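CBS domain-containing protein (PDB 2YZQ) is of unknown function but carries four CBS motifs and binds S-adenosylmethionine, consistent with a ligand-sensing role. Local coordinates at residues A[1-6]-A[105-110]; A[7-12]-A[73-78]. All blocks are in the same frame, centred on the assembly; numbering follows the deposited sequence.

Interaction 1: residues A[1-6]-A[105-110]; sequences MRVKTI and GILTVG
Leu107 meets Val3 and Ile6 where the short N-terminal helix 3-6 packs on the sheet of a CBS domain, as in other CBS pairs, whose repeats carry a strand-helix-strand-strand-helix core. Leu107 contributes most of the buried surface. It stands on strand 103-108, its CB directed at the helix, and its two methyl groups divide the work. With CG anti to the backbone N (chi1 175°), the isobutyl fork is carried out from the strand, so that CD2 reaches Val3 and CD1 reaches Ile6. The first approach is loose, with Val3 CG1 lying 4.2 Å from Leu107 CD2.

Val3 and Ile6 are one helical turn apart, tied by the backbone bond from Ile6 N to Val3 O of 3.0 Å, and this spacing lets both reach the same leucine. The contact is wholly apolar and buried. Helices 79-89 and 109-117 complete its surroundings: Leu107 also touches Ala82 and Ile112, while the ethyl branch of Ile6 leads away from the strand. What Ile6 offers the leucine is its other branch, CG2, which lies 3.6 Å from Leu107 CD1; the same CD1 methyl also sits 3.8 Å from the main-chain C of Ile6.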
loop_
_atom_site.group_PDB
_atom_site.type_symbol
_atom_site.label_atom_id
_atom_site.label_comp_id
_atom_site.label_asym_id
_atom_site.label_seq_id
_atom_site.Cartn_x
_atom_site.Cartn_y
_atom_site.Cartn_z
ATOM N N MET A 1 13.429 -8.851 -13.119
ATOM C CA MET A 1 12.896 -7.565 -13.556
ATOM C C MET A 1 13.597 -6.413 -12.843
ATOM O O MET A 1 14.087 -6.308 -11.704
ATOM C CB MET A 1 11.390 -7.498 -13.294
ATOM C CG MET A 1 10.758 -6.164 -13.651
ATOM S SD MET A 1 10.358 -6.031 -15.405
ATOM C CE MET A 1 10.272 -7.758 -15.865
ATOM N N ARG A 2 13.751 -5.416 -13.718
ATOM C CA ARG A 2 14.423 -4.155 -13.351
ATOM C C ARG A 2 13.438 -3.033 -13.084
ATOM O O ARG A 2 12.320 -3.014 -13.636
ATOM C CB ARG A 2 15.468 -3.723 -14.388
ATOM C CG ARG A 2 16.674 -4.658 -14.419
ATOM C CD ARG A 2 17.730 -4.174 -15.380
ATOM N NE ARG A 2 18.619 -5.264 -15.774
ATOM C CZ ARG A 2 19.748 -5.593 -15.148
ATOM N NH1 ARG A 2 20.165 -4.909 -14.084
ATOM N NH2 ARG A 2 20.476 -6.609 -15.602
ATOM N N VAL A 3 14.238 -2.222 -12.370
ATOM C CA VAL A 3 13.413 -1.077 -12.012
ATOM C C VAL A 3 12.870 -0.315 -13.222
ATOM O O VAL A 3 11.699 0.076 -13.248
ATOM C CB VAL A 3 14.214 -0.105 -11.118
ATOM C CG1 VAL A 3 13.469 1.206 -10.961
ATOM C CG2 VAL A 3 14.466 -0.747 -9.748
ATOM N N LYS A 4 13.724 -0.118 -14.223
ATOM C CA LYS A 4 13.357 0.625 -15.430
ATOM C C LYS A 4 12.060 0.170 -16.091
ATOM O O LYS A 4 11.341 0.973 -16.685
ATOM C CB LYS A 4 14.495 0.540 -16.452
ATOM C CG LYS A 4 14.717 -0.861 -17.003
ATOM C CD LYS A 4 16.097 -1.014 -17.631
ATOM C CE LYS A 4 16.272 -0.122 -18.848
ATOM N NZ LYS A 4 17.649 -0.240 -19.404
ATOM N N THR A 5 11.754 -1.116 -15.974
ATOM C CA THR A 5 10.559 -1.672 -16.596
ATOM C C THR A 5 9.268 -1.400 -15.835
ATOM O O THR A 5 8.201 -1.267 -16.432
ATOM C CB THR A 5 10.707 -3.197 -16.764
ATOM O OG1 THR A 5 11.954 -3.485 -17.412
ATOM C CG2 THR A 5 9.561 -3.762 -17.593
ATOM N N ILE A 6 9.372 -1.294 -14.518
ATOM C CA ILE A 6 8.195 -1.100 -13.682
ATOM C C ILE A 6 7.949 0.335 -13.218
ATOM O O ILE A 6 6.819 0.700 -12.892
ATOM C CB ILE A 6 8.284 -2.040 -12.451
ATOM C CG1 ILE A 6 8.610 -3.465 -12.916
ATOM C CG2 ILE A 6 6.977 -2.032 -11.666
ATOM C CD1 ILE A 6 7.629 -4.035 -13.941
ATOM N N GLY A 105 12.641 8.720 -12.602
ATOM C CA GLY A 105 11.472 7.874 -12.470
ATOM C C GLY A 105 11.072 7.715 -11.019
ATOM O O GLY A 105 11.797 8.136 -10.121
ATOM N N ILE A 106 9.898 7.131 -10.804
ATOM C CA ILE A 106 9.384 6.869 -9.468
ATOM C C ILE A 106 8.791 5.467 -9.505
ATOM O O ILE A 106 8.105 5.096 -10.459
ATOM C CB ILE A 106 8.281 7.874 -9.064
ATOM C CG1 ILE A 106 8.874 9.276 -8.915
ATOM C CG2 ILE A 106 7.628 7.433 -7.748
ATOM C CD1 ILE A 106 9.969 9.382 -7.864
ATOM N N LEU A 107 9.075 4.680 -8.476
ATOM C CA LEU A 107 8.566 3.317 -8.405
ATOM C C LEU A 107 7.834 3.133 -7.087
ATOM O O LEU A 107 8.417 3.310 -6.022
ATOM C CB LEU A 107 9.718 2.320 -8.488
ATOM C CG LEU A 107 9.354 0.845 -8.306
ATOM C CD1 LEU A 107 8.531 0.365 -9.498
ATOM C CD2 LEU A 107 10.622 0.022 -8.167
ATOM N N THR A 108 6.556 2.781 -7.164
ATOM C CA THR A 108 5.760 2.584 -5.958
ATOM C C THR A 108 5.406 1.123 -5.749
ATOM O O THR A 108 5.598 0.289 -6.628
ATOM C CB THR A 108 4.433 3.357 -6.021
ATOM O OG1 THR A 108 3.568 2.744 -6.986
ATOM C CG2 THR A 108 4.677 4.802 -6.414
ATOM N N VAL A 109 4.887 0.820 -4.564
ATOM C CA VAL A 109 4.463 -0.535 -4.259
ATOM C C VAL A 109 3.342 -0.871 -5.236
ATOM O O VAL A 109 3.272 -1.984 -5.756
ATOM C CB VAL A 109 3.927 -0.644 -2.817
ATOM C CG1 VAL A 109 3.279 -2.003 -2.608
ATOM C CG2 VAL A 109 5.063 -0.450 -1.830
ATOM N N GLY A 110 2.480 0.110 -5.486
ATOM C CA GLY A 110 1.374 -0.081 -6.409
ATOM C C GLY A 110 1.864 -0.492 -7.786
ATOM O O GLY A 110 1.293 -1.384 -8.415
#

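Interaction 2: residues A[7-12]-A[73-78]; sequences MTQNPV and VKENDT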
loop_
_atom_site.group_PDB
_atom_site.type_symbol
_atom_site.label_atom_id
_atom_site.label_comp_id
_atom_site.label_asym_id
_atom_site.label_seq_id
_atom_site.Cartn_x
_atom_site.Cartn_y
_atom_site.Cartn_z
ATOM N N MET A 7 8.992 1.159 -13.208
ATOM C CA MET A 7 8.853 2.542 -12.755
ATOM C C MET A 7 8.040 3.406 -13.710
ATOM O O MET A 7 7.817 3.038 -14.862
ATOM C CB MET A 7 10.232 3.184 -12.596
ATOM C CG MET A 7 10.959 3.364 -13.926
ATOM S SD MET A 7 12.585 4.103 -13.743
ATOM C CE MET A 7 12.819 4.843 -15.377
ATOM N N THR A 8 7.590 4.553 -13.211
ATOM C CA THR A 8 6.867 5.520 -14.028
ATOM C C THR A 8 7.957 6.530 -14.371
ATOM O O THR A 8 8.575 7.103 -13.476
ATOM C CB THR A 8 5.755 6.238 -13.237
ATOM O OG1 THR A 8 4.698 5.318 -12.948
ATOM C CG2 THR A 8 5.196 7.406 -14.042
ATOM N N GLN A 9 8.209 6.747 -15.657
ATOM C CA GLN A 9 9.266 7.674 -16.041
ATOM C C GLN A 9 8.887 9.149 -15.999
ATOM O O GLN A 9 7.713 9.505 -16.007
ATOM C CB GLN A 9 9.775 7.344 -17.443
ATOM C CG GLN A 9 10.072 5.878 -17.664
ATOM C CD GLN A 9 11.100 5.661 -18.745
ATOM O OE1 GLN A 9 12.300 5.591 -18.470
ATOM N NE2 GLN A 9 10.644 5.573 -19.989
ATOM N N ASN A 10 9.916 9.991 -15.938
ATOM C CA ASN A 10 9.774 11.441 -15.943
ATOM C C ASN A 10 8.751 11.998 -14.962
ATOM O O ASN A 10 7.771 12.628 -15.355
ATOM C CB ASN A 10 9.433 11.898 -17.360
ATOM C CG ASN A 10 10.410 11.361 -18.386
ATOM O OD1 ASN A 10 11.593 11.697 -18.367
ATOM N ND2 ASN A 10 9.920 10.512 -19.286
ATOM N N PRO A 11 8.975 11.783 -13.663
ATOM C CA PRO A 11 8.041 12.287 -12.657
ATOM C C PRO A 11 8.084 13.805 -12.553
ATOM O O PRO A 11 9.135 14.422 -12.746
ATOM C CB PRO A 11 8.530 11.621 -11.378
ATOM C CG PRO A 11 10.009 11.586 -11.589
ATOM C CD PRO A 11 10.108 11.093 -13.022
ATOM N N VAL A 12 6.938 14.406 -12.263
ATOM C CA VAL A 12 6.884 15.845 -12.096
ATOM C C VAL A 12 7.566 16.105 -10.759
ATOM O O VAL A 12 7.291 15.425 -9.769
ATOM C CB VAL A 12 5.429 16.359 -12.061
ATOM C CG1 VAL A 12 4.844 16.349 -13.463
ATOM C CG2 VAL A 12 4.591 15.485 -11.147
ATOM N N VAL A 73 17.201 4.408 -6.051
ATOM C CA VAL A 73 17.822 3.346 -6.832
ATOM C C VAL A 73 18.067 3.886 -8.232
ATOM O O VAL A 73 17.653 5.000 -8.553
ATOM C CB VAL A 73 16.904 2.107 -6.959
ATOM C CG1 VAL A 73 16.617 1.521 -5.586
ATOM C CG2 VAL A 73 15.602 2.493 -7.657
ATOM N N LYS A 74 18.753 3.095 -9.048
ATOM C CA LYS A 74 19.022 3.456 -10.435
ATOM C C LYS A 74 18.101 2.582 -11.280
ATOM O O LYS A 74 17.697 1.504 -10.838
ATOM C CB LYS A 74 20.488 3.201 -10.780
ATOM C CG LYS A 74 21.443 4.161 -10.083
ATOM C CD LYS A 74 22.877 3.960 -10.535
ATOM C CE LYS A 74 23.788 5.017 -9.931
ATOM N NZ LYS A 74 23.692 5.043 -8.443
ATOM N N GLU A 75 17.764 3.030 -12.488
ATOM C CA GLU A 75 16.847 2.265 -13.327
ATOM C C GLU A 75 17.313 0.862 -13.691
ATOM O O GLU A 75 16.489 -0.004 -13.974
ATOM C CB GLU A 75 16.496 3.036 -14.612
ATOM C CG GLU A 75 17.602 3.108 -15.654
ATOM C CD GLU A 75 17.089 3.551 -17.016
ATOM O OE1 GLU A 75 17.919 3.810 -17.915
ATOM O OE2 GLU A 75 15.856 3.632 -17.193
ATOM N N ASN A 76 18.619 0.619 -13.673
ATOM C CA ASN A 76 19.110 -0.706 -14.024
ATOM C C ASN A 76 19.274 -1.630 -12.823
ATOM O O ASN A 76 19.786 -2.744 -12.949
ATOM C CB ASN A 76 20.417 -0.600 -14.814
ATOM C CG ASN A 76 20.208 0.005 -16.193
ATOM O OD1 ASN A 76 19.362 -0.452 -16.962
ATOM N ND2 ASN A 76 20.980 1.040 -16.512
ATOM N N ASP A 77 18.840 -1.163 -11.657
ATOM C CA ASP A 77 18.903 -1.993 -10.462
ATOM C C ASP A 77 17.773 -3.015 -10.550
ATOM O O ASP A 77 16.810 -2.837 -11.302
ATOM C CB ASP A 77 18.739 -1.152 -9.190
ATOM C CG ASP A 77 19.996 -0.382 -8.832
ATOM O OD1 ASP A 77 21.102 -0.869 -9.149
ATOM O OD2 ASP A 77 19.883 0.698 -8.216
ATOM N N THR A 78 17.889 -4.091 -9.785
ATOM C CA THR A 78 16.862 -5.123 -9.794
ATOM C C THR A 78 15.673 -4.685 -8.952
ATOM O O THR A 78 15.799 -3.811 -8.093
ATOM C CB THR A 78 17.390 -6.434 -9.201
ATOM O OG1 THR A 78 17.785 -6.207 -7.842
ATOM C CG2 THR A 78 18.584 -6.940 -10.000
#
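The carboxylate of Glu75 and the amide of Gln9 are turned within about 24° of parallel, yet they do not stack: they approach oxygen to oxygen, Gln9 OE1 lying 4.3 Å from Glu75 OE2. That spacing is too long for a bond and, between two oxygens, probably mildly unfavourable. Met7 supplies the closer approach. Its CE methyl comes to 3.7 Å from Glu75 OE2, raised roughly 26° out of the carboxylate plane and on the same side of that plane as the Gln9 oxygen. Further back along the side chain, Met7 SD rests 4.1 Å from Glu75 CB. Both side chains leave with CG between the backbone N and the carbonyl carbon and then run extended, which lets the thioether cross the glutamate obliquely, meeting its base as well as its end.

A second carboxylate, that of Asp77, shapes the glutamate's own loop. Lys74 N donates to Asp77 OD2 at 2.8 Å, nearly straight but from above the carboxylate plane, and Asp77 N returns a bond to Lys74 O, closing a type I turn. Met7 and Glu75 both touch Val96, and thus meet over an inner strand of the four-stranded CBS-domain sheet, whose outermost strands are 8-9 and 72-74.

In the fold
The centres of the two interactions lie only 6 Å apart, and both are built on one mixed sheet ordered 8-9, 103-108, 93-97, 72-74. Along the chain, 1-6 runs directly into 7-12; 73-78 follows much later and 105-110 last, so interaction 2 falls within the sequence span of interaction 1. They also touch directly: Lys4 N lies 2.8 Å from Glu75 O, a probable hydrogen bond, and Pro11 packs on Ile106. The N-terminal dozen residues, within the first CBS sequence range, are thereby joined to a sheet built mainly from the second, consistent with an interlocked CBS pair. Both contacts lie away from the S-adenosylmethionine pocket.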